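PDB 6R5T: periplasmic beta-glucosidase from Pseudomonas aeruginosa, which probably hydrolyses terminal, non-reducing beta-D-glucosyl residues of glucosides in the periplasm, releasing beta-D-glucose. Local coordinates for residues E101-S106 / S150-V155; F123-D128 / R158-S163; A475-S480 / R501-L506; W527-E530 / A534-E537; G266-E271 / T275-Q280. The protein carries 1 engineered substitution. All coordinates share one frame; numbering follows the deposited sequence. Where two conformers were deposited one is given.

Interaction 1 (E101-S106 / S150-V155); sequences EVVARS and SLLSGV
Val103 and Ala104 of helix 100-116 meet Leu152 and Val155 of helix 146-161 almost wholly through methyl groups. The apolar contacts fall into two places. In the first, Val103 CG2 lies 4.0 Å from Leu152 CD2, and the two side chains cross at about a right angle and meet through these methyls. In the second, Val155 uses CG1, which its first torsion (chi1 166°) sets anti to the backbone N. That methyl rests 3.8 Å from Ala104 CB and just as close to the amide N of the same residue. The shortness of the alanine lets the valine reach the helix backbone itself. A looser touch of 4.4 Å between Val103 CG1 and Val155 CG1 joins the two places.

Polar groups act within or beyond the helices, not between them. Ser106 OG turns back on its own helix and donates to Val103 O at 2.7 Å, only 16° out of the carbonyl plane. Ser153 OG bonds to Pro207 O, and Arg105 forms a salt bridge with Glu357; both are directed elsewhere.

These are successive outer helices of the alpha/beta barrel of the family 3 N-terminal domain, each following its own strand of the parallel barrel sheet. Their short segments run broadly the same way, with a crossing angle of -37° and axes 9.7 Å apart. At this spacing one alanine and three branched side chains make the contact, which is consistent with an interface held mainly by van der Waals contact and partial exclusion of water, probably with little dependence on charge.

Interaction 2 (F123-D128 / R158-S163); sequences FSPMVD and RAYQGS. With BGC (beta-D-glucopyranose), chain C.
Two first torsions bring Ser124 and Tyr160 together: chi1 of -177° sends the serine OG away from its own backbone N, while chi1 of -73° leans the tyrosine ring off helix 146-161 toward it. The setting is the alpha/beta barrel of the N-terminal domain, where the loop after strand 121-122 is backed by the helix that follows it in the chain. In the serine conformer described, one of two modelled, Ser124 OG and Tyr160 OH are hydrogen-bonded at 2.6 Å, and either hydroxyl could be the donor; the bond is established for this conformer only and may not be made in the other. The serine oxygen approaches the ring at its edge, in plane.

Pro125, which follows a cis peptide bond, settles beside the same edge, its CD 4.2 Å from Tyr160 CE2. Ala107 and Ala111 of helix 100-116 also touch the tyrosine, so the phenol is buried between loop and helices.

One residue before the serine, the loop enters the sugar pocket. Phe123 O is hydrogen-bonded to Lys176 NZ, which in turn bonds the bound glucose. O2 of that glucopyranose lies obliquely to the Phe123 ring, and its closest approach is to Phe123 CB, 3.4 Å.

Interaction 3 (A475-S480 / R501-L506); sequences AVVGES and RLLKAL
Leu503 CD2 is the methyl on which this contact turns. It lies 3.8 Å from Ala475 CB and 4.1 Å from Val477 CG1, and so touches two residues of strand 472-478 that point to the same side. Toward Val477 the leucine reaches tip to tip. Its chi1 of -70° puts CG anti to the carbonyl carbon; chi2 then sets CD1 anti to CA, and the other branch, CD2, is the one turned to the strand. One turn further along the helix, Leu506 CD1 adds a lighter touch, 4.3 Å from Ala475 CB. The alanine methyl is thus met by two leucines of one helical face.

The next shell packs around these groups. Leu515 of the adjoining strand 513-518 touches both Ala475 and Leu503, and Ile384 of strand 380-384 touches Leu506, so the helix rests on three strands at once. Backbone hydrogen bonds tie Ala475 and Val477 into the sheet on the side of strand 513-518. At the end of the strand, Gly478 N is bonded to Gln499 OE1, a polar link between strand and helix beyond the apolar patch.

The segment axes pass 10.4 Å apart at 150°, so helix and strand run nearly antiparallel. That is the geometry of a beta-alpha-beta crossover: strand 472-478, helix 497-508 and parallel strand 513-518, a unit of the alpha/beta sandwich formed by the family 3 C-terminal domain.

Interaction 4 (W527-E530 / A534-E537); sequences WEQE and AILE
The beta-alpha-beta unit made of strand 513-518, helix 526-531 and strand 534-537 closes here, with Ile535 of the last strand pressed against Glu528 and Gln529 of the short helix. A turn of very few residues separates the two elements, and the isoleucine packs directly under the helix it follows. This belongs to the mixed sheet of the family 3 C-terminal domain, in which strand 534-537 lies parallel to strand 513-518 and antiparallel to strand 364-368.

Ile535 does the touching with one atom. With CG1 anti to the carbonyl carbon (chi1 -58°) and the chain extended beyond it, CD1 is held out from the sheet and meets backbone more than side chain. It lies 3.6 Å from Glu528 O and 3.9 Å from Gln529 N, on the peptide joining those residues. Glu528 contributes CB, 4.1 Å from the same methyl, and then bends at chi2; its end leads away from the isoleucine, and the side chain packs on Arg500 and Leu503 of helix 497-508.

Gln529 starts out from the far side but folds back: a bend at chi2 (61°) brings its end nearer, and the two side chains cross at about a right angle. The amide oxygen is fixed from outside by a hydrogen bond from Tyr608 OH, and Tyr608 also touches Ile535. Against the isoleucine itself, Gln529 OE1 is merely in van der Waals contact, 4.0 Å from CD1.

Interaction 5 (G266-E271 / T275-Q280); sequences GLAGNE and TRLAIQ
Thr275 turns its hydroxyl back along the helix toward Glu271, while Leu277, two residues on, projects toward Leu267 and Ala268. For the threonine, a chi1 of -61° places OG1 beside its own backbone N, and both donors converge on one carbonyl. Glu271 O accepts from Thr275 N at 3.0 Å, the ordinary helical bond, and from Thr275 OG1 at 2.8 Å. They reach the oxygen from opposite faces of the carbonyl plane, tilted 32° and 27° from it, which lets a single acceptor take two bonds.

Both bonds belong to the first turn of helix 271-281, a helix of the N-terminal alpha/beta barrel that lies between strands 251-253 and 286-287 in the chain. Asn270 is its N-cap: OD1 bonds to Asp273 N, so side chain and backbone together secure the start of the helix. The Glu271 carboxylate turns elsewhere, with OE1 bonded to Trp295 NE1.

Leu277 meets the incoming loop with CD1. That methyl is 3.5 Å from Leu267 O, 4.1 Å from Leu267 CB and 4.2 Å from Ala268 CB, so it lies against a bend of the chain and one carbonyl instead of a large side chain. Beyond the bend lies the dimer contact, where Leu267 packs on Ala664 of the second subunit, the neighbour in sequence of magnesium ligand Val663, and the backbone of Gly266 hydrogen-bonds to that chain.

Interactions 1, 2 and 5 lie in the N-terminal alpha/beta barrel, and interactions 3 and 4 follow in the C-terminal alpha/beta domain. Interactions 1 and 2 share helix 146-161, alternate along the chain and touch, for instance where Ser153 packs on Val127; their centres are 8 Å apart. Interaction 5, about 30 Å from interaction 2 between centres, occupies a later helix beside the second subunit. Interactions 3 and 4 reach one sheet, 11 Å apart between centres, and meet where Lys504 and Trp527 form a cation-pi pair. Interactions 4 and 5 are separated by about 50 Å. Four of the contacts thus join neighbouring elements within one domain or the other, while interaction 5 sits where the barrel meets the second subunit.

Interaction 1 (E101-S106 / S150-V155)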
# COMPACT_ATOMS: atom_id res chain seq x y z
N GLU A 101 -33.13 -1.19 -3.56
CA GLU A 101 -34.24 -2.18 -3.67
C GLU A 101 -33.78 -3.47 -4.35
O GLU A 101 -34.28 -4.56 -3.99
CB GLU A 101 -35.44 -1.61 -4.41
CG GLU A 101 -36.08 -0.49 -3.61
CD GLU A 101 -37.57 -0.29 -3.84
OE1 GLU A 101 -38.06 -0.55 -4.98
OE2 GLU A 101 -38.25 0.12 -2.87
N VAL A 102 -32.86 -3.41 -5.30
CA VAL A 102 -32.35 -4.64 -5.94
C VAL A 102 -31.55 -5.42 -4.90
O VAL A 102 -31.65 -6.67 -4.80
CB VAL A 102 -31.49 -4.23 -7.15
CG1 VAL A 102 -30.73 -5.41 -7.72
CG2 VAL A 102 -32.37 -3.59 -8.19
N VAL A 103 -30.68 -4.71 -4.19
CA VAL A 103 -29.85 -5.36 -3.17
C VAL A 103 -30.77 -5.98 -2.11
O VAL A 103 -30.53 -7.17 -1.76
CB VAL A 103 -28.82 -4.38 -2.57
CG1 VAL A 103 -28.03 -5.07 -1.47
CG2 VAL A 103 -27.91 -3.88 -3.68
N ALA A 104 -31.78 -5.25 -1.65
CA ALA A 104 -32.73 -5.78 -0.65
C ALA A 104 -33.38 -7.06 -1.18
O ALA A 104 -33.57 -8.03 -0.43
CB ALA A 104 -33.79 -4.77 -0.27
N ARG A 105 -33.76 -7.07 -2.45
CA ARG A 105 -34.46 -8.25 -3.00
C ARG A 105 -33.55 -9.47 -2.91
O ARG A 105 -33.99 -10.56 -2.58
CB ARG A 105 -34.91 -7.94 -4.41
CG ARG A 105 -35.70 -9.06 -5.04
CD ARG A 105 -36.20 -8.59 -6.38
NE ARG A 105 -37.06 -9.56 -7.02
CZ ARG A 105 -37.37 -9.56 -8.30
NH1 ARG A 105 -36.88 -8.62 -9.09
NH2 ARG A 105 -38.19 -10.49 -8.76
N SER A 106 -32.27 -9.30 -3.23
CA SER A 106 -31.32 -10.43 -3.23
C SER A 106 -31.23 -10.97 -1.80
O SER A 106 -31.23 -12.19 -1.62
CB SER A 106 -29.93 -10.06 -3.80
OG SER A 106 -29.22 -9.23 -2.91
N SER A 150 -21.99 1.76 3.40
CA SER A 150 -22.77 1.98 4.65
C SER A 150 -24.26 1.83 4.37
O SER A 150 -24.99 1.16 5.14
CB SER A 150 -22.45 3.26 5.30
OG SER A 150 -21.10 3.25 5.72
N LEU A 151 -24.73 2.43 3.29
CA LEU A 151 -26.16 2.35 2.94
C LEU A 151 -26.53 0.88 2.68
O LEU A 151 -27.54 0.38 3.23
CB LEU A 151 -26.38 3.22 1.70
CG LEU A 151 -27.81 3.40 1.23
CD1 LEU A 151 -27.86 4.58 0.26
CD2 LEU A 151 -28.35 2.22 0.49
N LEU A 152 -25.77 0.18 1.87
CA LEU A 152 -26.08 -1.20 1.48
C LEU A 152 -25.95 -2.14 2.70
O LEU A 152 -26.68 -3.08 2.78
CB LEU A 152 -25.24 -1.64 0.28
CG LEU A 152 -25.51 -0.81 -0.98
CD1 LEU A 152 -24.75 -1.46 -2.12
CD2 LEU A 152 -27.01 -0.79 -1.35
N SER A 153 -25.03 -1.85 3.63
CA SER A 153 -24.88 -2.63 4.87
C SER A 153 -26.21 -2.63 5.62
O SER A 153 -26.69 -3.70 5.99
CB SER A 153 -23.75 -2.06 5.69
OG SER A 153 -23.72 -2.61 7.02
N GLY A 154 -26.78 -1.46 5.84
CA GLY A 154 -28.06 -1.34 6.55
C GLY A 154 -29.18 -2.02 5.77
O GLY A 154 -29.99 -2.74 6.35
N VAL A 155 -29.22 -1.85 4.46
CA VAL A 155 -30.26 -2.50 3.61
C VAL A 155 -30.22 -4.03 3.74
O VAL A 155 -31.26 -4.69 3.89
CB VAL A 155 -30.07 -2.06 2.14
CG1 VAL A 155 -30.85 -2.92 1.20
CG2 VAL A 155 -30.43 -0.61 1.99

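Interaction 2 (F123-D128 / R158-S163)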
# COMPACT_ATOMS: atom_id res chain seq x y z
N PHE A 123 -23.63 -15.48 8.08
CA PHE A 123 -22.42 -14.65 8.26
C PHE A 123 -22.35 -13.69 7.08
O PHE A 123 -21.62 -13.94 6.11
CB PHE A 123 -21.22 -15.57 8.34
CG PHE A 123 -21.27 -16.60 9.45
CD1 PHE A 123 -21.64 -16.26 10.73
CD2 PHE A 123 -20.92 -17.90 9.18
CE1 PHE A 123 -21.66 -17.24 11.72
CE2 PHE A 123 -20.95 -18.87 10.16
CZ PHE A 123 -21.30 -18.52 11.42
N SER A 124 -23.13 -12.65 7.15
CA SER A 124 -23.39 -11.67 6.06
C SER A 124 -24.16 -10.53 6.69
O SER A 124 -24.86 -10.77 7.67
CB SER A 124 -24.17 -12.35 4.95
OG SER A 124 -24.44 -11.53 3.80
N PRO A 125 -24.09 -9.28 6.20
CA PRO A 125 -23.30 -8.89 5.02
C PRO A 125 -21.81 -8.68 5.36
O PRO A 125 -21.44 -8.35 6.46
CB PRO A 125 -23.93 -7.55 4.67
CG PRO A 125 -24.37 -6.97 5.97
CD PRO A 125 -24.87 -8.17 6.74
N MET A 126 -20.98 -8.86 4.34
CA MET A 126 -19.59 -8.41 4.36
C MET A 126 -19.55 -6.96 3.93
O MET A 126 -20.01 -6.67 2.83
CB MET A 126 -18.76 -9.30 3.43
CG MET A 126 -17.26 -9.05 3.48
SD MET A 126 -16.78 -7.65 2.48
CE MET A 126 -15.05 -8.05 2.15
N VAL A 127 -19.07 -6.07 4.78
CA VAL A 127 -19.12 -4.61 4.56
C VAL A 127 -17.76 -3.97 4.71
O VAL A 127 -17.69 -2.75 5.01
CB VAL A 127 -20.17 -4.00 5.50
CG1 VAL A 127 -21.52 -4.67 5.26
CG2 VAL A 127 -19.81 -4.07 6.97
N ASP A 128 -16.70 -4.73 4.46
CA ASP A 128 -15.33 -4.18 4.52
C ASP A 128 -15.10 -3.27 3.31
O ASP A 128 -15.36 -3.70 2.20
CB ASP A 128 -14.32 -5.31 4.56
CG ASP A 128 -14.59 -6.38 5.60
OD1 ASP A 128 -14.96 -6.01 6.70
OD2 ASP A 128 -14.39 -7.53 5.27
N ARG A 158 -31.52 -5.18 7.24
CA ARG A 158 -33.00 -5.05 7.33
C ARG A 158 -33.69 -6.11 6.49
O ARG A 158 -34.75 -6.68 6.93
CB ARG A 158 -33.41 -3.63 7.00
CG ARG A 158 -32.98 -2.62 8.06
CD ARG A 158 -33.59 -1.26 7.81
NE ARG A 158 -33.10 -0.65 6.59
CZ ARG A 158 -32.03 0.15 6.48
NH1 ARG A 158 -31.29 0.49 7.52
NH2 ARG A 158 -31.71 0.60 5.28
N ALA A 159 -33.17 -6.40 5.30
CA ALA A 159 -33.79 -7.38 4.40
C ALA A 159 -33.69 -8.78 4.97
O ALA A 159 -34.66 -9.57 4.85
CB ALA A 159 -33.17 -7.24 3.03
N TYR A 160 -32.56 -9.13 5.57
CA TYR A 160 -32.39 -10.47 6.18
C TYR A 160 -33.33 -10.62 7.36
O TYR A 160 -33.99 -11.68 7.48
CB TYR A 160 -30.95 -10.70 6.65
CG TYR A 160 -29.89 -10.94 5.59
CD1 TYR A 160 -30.12 -11.66 4.44
CD2 TYR A 160 -28.58 -10.56 5.83
CE1 TYR A 160 -29.12 -11.98 3.54
CE2 TYR A 160 -27.57 -10.83 4.91
CZ TYR A 160 -27.82 -11.58 3.79
OH TYR A 160 -26.84 -11.91 2.90
N GLN A 161 -33.37 -9.62 8.24
CA GLN A 161 -33.99 -9.79 9.59
C GLN A 161 -35.49 -9.48 9.56
O GLN A 161 -36.20 -9.92 10.51
CB GLN A 161 -33.24 -8.95 10.61
CG GLN A 161 -31.77 -9.33 10.70
CD GLN A 161 -31.06 -8.85 11.95
OE1 GLN A 161 -30.03 -9.43 12.35
NE2 GLN A 161 -31.56 -7.77 12.53
N GLY A 162 -35.95 -8.79 8.53
CA GLY A 162 -37.39 -8.46 8.41
C GLY A 162 -37.89 -7.59 9.55
O GLY A 162 -37.12 -6.97 10.29
N SER A 163 -39.21 -7.58 9.76
CA SER A 163 -39.82 -6.81 10.87
C SER A 163 -39.75 -7.61 12.18
O SER A 163 -39.86 -7.00 13.22
CB SER A 163 -41.27 -6.43 10.58
OG SER A 163 -42.02 -7.59 10.29
C2 BGC C . -16.84 -16.80 7.00
C3 BGC C . -16.33 -17.98 7.87
C4 BGC C . -15.05 -18.50 7.17
C5 BGC C . -14.05 -17.34 7.17
C6 BGC C . -12.75 -17.68 6.46
C1 BGC C . -15.73 -15.75 6.90
O1 BGC C . -16.24 -14.80 6.01
O2 BGC C . -18.01 -16.17 7.50
O3 BGC C . -17.33 -19.02 7.86
O4 BGC C . -14.54 -19.59 7.95
O5 BGC C . -14.55 -16.32 6.35
O6 BGC C . -11.85 -16.56 6.53

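Interaction 3 (A475-S480 / R501-L506)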
# COMPACT_ATOMS: atom_id res chain seq x y z
N ALA A 475 -16.29 -13.21 -26.85
CA ALA A 475 -15.20 -13.83 -26.09
C ALA A 475 -15.57 -13.73 -24.60
O ALA A 475 -15.78 -12.62 -24.11
CB ALA A 475 -13.89 -13.17 -26.37
N VAL A 476 -15.68 -14.85 -23.93
CA VAL A 476 -16.11 -14.93 -22.52
C VAL A 476 -14.84 -15.31 -21.74
O VAL A 476 -14.38 -16.44 -21.76
CB VAL A 476 -17.27 -15.91 -22.27
CG1 VAL A 476 -17.83 -15.68 -20.87
CG2 VAL A 476 -18.36 -15.77 -23.32
N VAL A 477 -14.27 -14.31 -21.09
CA VAL A 477 -12.90 -14.36 -20.58
C VAL A 477 -12.85 -13.69 -19.21
O VAL A 477 -13.78 -12.95 -18.84
CB VAL A 477 -11.94 -13.67 -21.55
CG1 VAL A 477 -11.74 -14.52 -22.79
CG2 VAL A 477 -12.35 -12.25 -21.90
N GLY A 478 -11.75 -13.95 -18.50
CA GLY A 478 -11.46 -13.24 -17.25
C GLY A 478 -10.97 -14.22 -16.20
O GLY A 478 -10.21 -15.12 -16.51
N GLU A 479 -11.44 -14.09 -14.98
CA GLU A 479 -10.97 -14.90 -13.84
C GLU A 479 -11.90 -16.06 -13.60
O GLU A 479 -13.10 -15.94 -13.81
CB GLU A 479 -10.90 -14.07 -12.54
CG GLU A 479 -9.99 -12.87 -12.61
CD GLU A 479 -10.02 -12.08 -11.28
OE1 GLU A 479 -11.11 -11.91 -10.72
OE2 GLU A 479 -8.90 -11.64 -10.84
N SER A 480 -11.38 -17.19 -13.16
CA SER A 480 -12.18 -18.22 -12.52
C SER A 480 -12.47 -17.79 -11.08
O SER A 480 -11.77 -16.92 -10.52
CB SER A 480 -11.51 -19.58 -12.60
OG SER A 480 -10.30 -19.59 -11.85
N ARG A 501 -3.57 -13.94 -24.87
CA ARG A 501 -3.00 -14.47 -26.14
C ARG A 501 -4.17 -14.79 -27.08
O ARG A 501 -4.10 -14.46 -28.31
CB ARG A 501 -2.17 -15.70 -25.83
CG ARG A 501 -1.44 -16.25 -27.04
CD ARG A 501 -0.58 -17.41 -26.57
NE ARG A 501 0.10 -17.98 -27.73
CZ ARG A 501 0.68 -19.18 -27.74
NH1 ARG A 501 0.61 -19.98 -26.69
NH2 ARG A 501 1.26 -19.60 -28.85
N LEU A 502 -5.19 -15.45 -26.58
CA LEU A 502 -6.44 -15.77 -27.32
C LEU A 502 -7.06 -14.48 -27.89
O LEU A 502 -7.42 -14.40 -29.09
CB LEU A 502 -7.41 -16.54 -26.40
CG LEU A 502 -8.82 -16.76 -26.92
CD1 LEU A 502 -8.78 -17.66 -28.15
CD2 LEU A 502 -9.68 -17.36 -25.82
N LEU A 503 -7.24 -13.46 -27.02
CA LEU A 503 -7.89 -12.21 -27.46
C LEU A 503 -7.05 -11.56 -28.56
O LEU A 503 -7.66 -11.06 -29.50
CB LEU A 503 -8.01 -11.25 -26.27
CG LEU A 503 -9.00 -11.65 -25.18
CD1 LEU A 503 -9.07 -10.53 -24.15
CD2 LEU A 503 -10.37 -11.95 -25.71
N LYS A 504 -5.73 -11.55 -28.45
CA LYS A 504 -4.88 -10.88 -29.47
C LYS A 504 -5.06 -11.62 -30.80
O LYS A 504 -5.17 -10.98 -31.87
CB LYS A 504 -3.42 -10.84 -29.05
CG LYS A 504 -3.16 -9.78 -27.98
CD LYS A 504 -1.76 -9.76 -27.40
CE LYS A 504 -1.73 -8.86 -26.18
NZ LYS A 504 -0.36 -8.46 -25.79
N ALA A 505 -5.08 -12.94 -30.74
CA ALA A 505 -5.25 -13.74 -31.99
C ALA A 505 -6.65 -13.53 -32.56
O ALA A 505 -6.80 -13.38 -33.79
CB ALA A 505 -4.95 -15.20 -31.69
N LEU A 506 -7.68 -13.45 -31.72
CA LEU A 506 -9.06 -13.22 -32.21
C LEU A 506 -9.13 -11.83 -32.85
O LEU A 506 -9.80 -11.66 -33.87
CB LEU A 506 -10.06 -13.35 -31.06
CG LEU A 506 -10.28 -14.77 -30.55
CD1 LEU A 506 -11.08 -14.72 -29.26
CD2 LEU A 506 -11.00 -15.64 -31.57

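Interaction 4 (W527-E530 / A534-E537)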
# COMPACT_ATOMS: atom_id res chain seq x y z
N TRP A 527 -5.27 -2.93 -22.83
CA TRP A 527 -5.24 -3.48 -24.22
C TRP A 527 -6.68 -3.66 -24.69
O TRP A 527 -7.03 -3.35 -25.84
CB TRP A 527 -4.47 -4.79 -24.30
CG TRP A 527 -4.44 -5.37 -25.68
CD1 TRP A 527 -3.44 -5.22 -26.61
CD2 TRP A 527 -5.43 -6.20 -26.30
NE1 TRP A 527 -3.76 -5.89 -27.76
CE2 TRP A 527 -4.99 -6.45 -27.62
CE3 TRP A 527 -6.66 -6.70 -25.89
CZ2 TRP A 527 -5.74 -7.24 -28.50
CZ3 TRP A 527 -7.41 -7.44 -26.76
CH2 TRP A 527 -6.94 -7.71 -28.05
N GLU A 528 -7.51 -4.18 -23.80
CA GLU A 528 -8.92 -4.47 -24.14
C GLU A 528 -9.67 -3.18 -24.49
O GLU A 528 -10.43 -3.14 -25.48
CB GLU A 528 -9.58 -5.23 -22.98
CG GLU A 528 -8.98 -6.60 -22.73
CD GLU A 528 -7.64 -6.65 -21.99
OE1 GLU A 528 -7.10 -5.60 -21.52
OE2 GLU A 528 -7.04 -7.76 -21.90
N GLN A 529 -9.48 -2.14 -23.69
CA GLN A 529 -10.18 -0.86 -23.95
C GLN A 529 -9.72 -0.29 -25.33
O GLN A 529 -10.51 0.41 -25.99
CB GLN A 529 -9.94 0.10 -22.79
CG GLN A 529 -10.53 1.50 -23.01
CD GLN A 529 -12.02 1.55 -23.20
OE1 GLN A 529 -12.76 0.69 -22.73
NE2 GLN A 529 -12.48 2.57 -23.92
N GLU A 530 -8.49 -0.53 -25.74
CA GLU A 530 -7.98 -0.03 -27.03
C GLU A 530 -8.51 -0.91 -28.19
O GLU A 530 -8.82 -0.35 -29.28
CB GLU A 530 -6.47 0.01 -26.98
CG GLU A 530 -5.83 0.65 -28.19
CD GLU A 530 -6.35 2.04 -28.53
OE1 GLU A 530 -6.44 2.32 -29.75
OE2 GLU A 530 -6.63 2.86 -27.61
N ALA A 534 -16.47 -4.12 -28.07
CA ALA A 534 -17.38 -3.82 -26.96
C ALA A 534 -16.91 -4.62 -25.75
O ALA A 534 -16.27 -5.68 -25.94
CB ALA A 534 -18.82 -4.12 -27.25
N ILE A 535 -17.18 -4.12 -24.56
CA ILE A 535 -16.75 -4.80 -23.30
C ILE A 535 -17.88 -4.71 -22.30
O ILE A 535 -18.33 -3.61 -22.03
CB ILE A 535 -15.50 -4.14 -22.69
CG1 ILE A 535 -14.31 -4.10 -23.63
CG2 ILE A 535 -15.12 -4.83 -21.38
CD1 ILE A 535 -13.16 -3.31 -23.13
N LEU A 536 -18.34 -5.86 -21.82
CA LEU A 536 -19.42 -5.94 -20.83
C LEU A 536 -18.82 -6.62 -19.59
O LEU A 536 -18.38 -7.75 -19.65
CB LEU A 536 -20.60 -6.73 -21.36
CG LEU A 536 -21.81 -6.83 -20.45
CD1 LEU A 536 -22.43 -5.42 -20.25
CD2 LEU A 536 -22.83 -7.85 -20.98
N GLU A 537 -18.81 -5.89 -18.48
CA GLU A 537 -18.39 -6.41 -17.17
C GLU A 537 -19.56 -7.17 -16.55
O GLU A 537 -20.60 -6.53 -16.31
CB GLU A 537 -17.93 -5.23 -16.32
CG GLU A 537 -17.70 -5.59 -14.86
CD GLU A 537 -16.55 -6.53 -14.70
OE1 GLU A 537 -15.41 -6.03 -14.51
OE2 GLU A 537 -16.75 -7.78 -14.79

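Interaction 5 (G266-E271 / T275-Q280)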
# COMPACT_ATOMS: atom_id res chain seq x y z
N GLY A 266 1.52 -13.76 17.92
CA GLY A 266 2.49 -13.32 18.94
C GLY A 266 1.86 -12.53 20.06
O GLY A 266 2.63 -11.78 20.71
N LEU A 267 0.56 -12.68 20.31
CA LEU A 267 -0.12 -12.07 21.48
C LEU A 267 -0.15 -13.05 22.66
O LEU A 267 -0.35 -12.62 23.79
CB LEU A 267 -1.56 -11.66 21.13
CG LEU A 267 -1.73 -10.21 20.67
CD1 LEU A 267 -1.65 -9.25 21.82
CD2 LEU A 267 -0.69 -9.84 19.61
N ALA A 268 0.01 -14.33 22.39
CA ALA A 268 -0.10 -15.37 23.44
C ALA A 268 0.90 -16.45 23.16
O ALA A 268 1.24 -16.68 22.00
CB ALA A 268 -1.49 -15.93 23.45
N GLY A 269 1.42 -17.08 24.21
CA GLY A 269 2.39 -18.17 24.02
C GLY A 269 1.72 -19.52 24.14
O GLY A 269 2.37 -20.54 23.86
N ASN A 270 0.43 -19.53 24.50
CA ASN A 270 -0.28 -20.81 24.68
C ASN A 270 -1.78 -20.59 24.52
O ASN A 270 -2.24 -19.43 24.52
CB ASN A 270 0.08 -21.45 26.03
CG ASN A 270 -0.21 -20.52 27.16
OD1 ASN A 270 -1.34 -20.14 27.39
ND2 ASN A 270 0.86 -20.03 27.79
N GLU A 271 -2.53 -21.67 24.43
CA GLU A 271 -3.99 -21.60 24.19
C GLU A 271 -4.73 -20.99 25.39
O GLU A 271 -5.78 -20.40 25.24
CB GLU A 271 -4.52 -23.00 23.93
CG GLU A 271 -4.09 -23.56 22.61
CD GLU A 271 -4.74 -24.91 22.36
OE1 GLU A 271 -5.56 -25.40 23.22
OE2 GLU A 271 -4.47 -25.43 21.31
N THR A 275 -7.19 -17.78 25.09
CA THR A 275 -8.60 -17.82 25.48
C THR A 275 -8.93 -16.62 26.40
O THR A 275 -9.97 -15.95 26.24
CB THR A 275 -8.87 -19.15 26.21
OG1 THR A 275 -8.60 -20.23 25.31
CG2 THR A 275 -10.29 -19.21 26.68
N ARG A 276 -8.02 -16.34 27.36
CA ARG A 276 -8.21 -15.22 28.30
C ARG A 276 -8.32 -13.89 27.51
O ARG A 276 -9.26 -13.12 27.74
CB ARG A 276 -7.06 -15.16 29.31
CG ARG A 276 -7.27 -14.00 30.27
CD ARG A 276 -6.16 -13.67 31.23
NE ARG A 276 -4.85 -14.01 30.70
CZ ARG A 276 -4.07 -13.19 29.99
NH1 ARG A 276 -4.45 -11.95 29.72
NH2 ARG A 276 -2.91 -13.64 29.56
N LEU A 277 -7.41 -13.71 26.57
CA LEU A 277 -7.39 -12.45 25.78
C LEU A 277 -8.70 -12.30 25.01
O LEU A 277 -9.27 -11.21 25.02
CB LEU A 277 -6.20 -12.44 24.83
CG LEU A 277 -4.84 -12.31 25.49
CD1 LEU A 277 -3.73 -12.48 24.47
CD2 LEU A 277 -4.72 -10.99 26.22
N ALA A 278 -9.17 -13.35 24.35
CA ALA A 278 -10.38 -13.25 23.50
C ALA A 278 -11.63 -12.96 24.35
O ALA A 278 -12.39 -12.07 24.03
CB ALA A 278 -10.53 -14.51 22.71
N ILE A 279 -11.85 -13.70 25.44
CA ILE A 279 -13.12 -13.51 26.18
C ILE A 279 -13.10 -12.14 26.86
O ILE A 279 -14.13 -11.46 26.86
CB ILE A 279 -13.43 -14.68 27.14
CG1 ILE A 279 -14.94 -14.60 27.46
CG2 ILE A 279 -12.50 -14.67 28.34
CD1 ILE A 279 -15.58 -15.80 28.05
N GLN A 280 -11.95 -11.70 27.37
CA GLN A 280 -11.90 -10.39 28.08
C GLN A 280 -11.96 -9.24 27.07
O GLN A 280 -12.48 -8.15 27.43
CB GLN A 280 -10.70 -10.35 29.01
CG GLN A 280 -10.85 -11.38 30.13
CD GLN A 280 -10.14 -10.96 31.40
OE1 GLN A 280 -10.77 -10.89 32.48
NE2 GLN A 280 -8.84 -10.72 31.27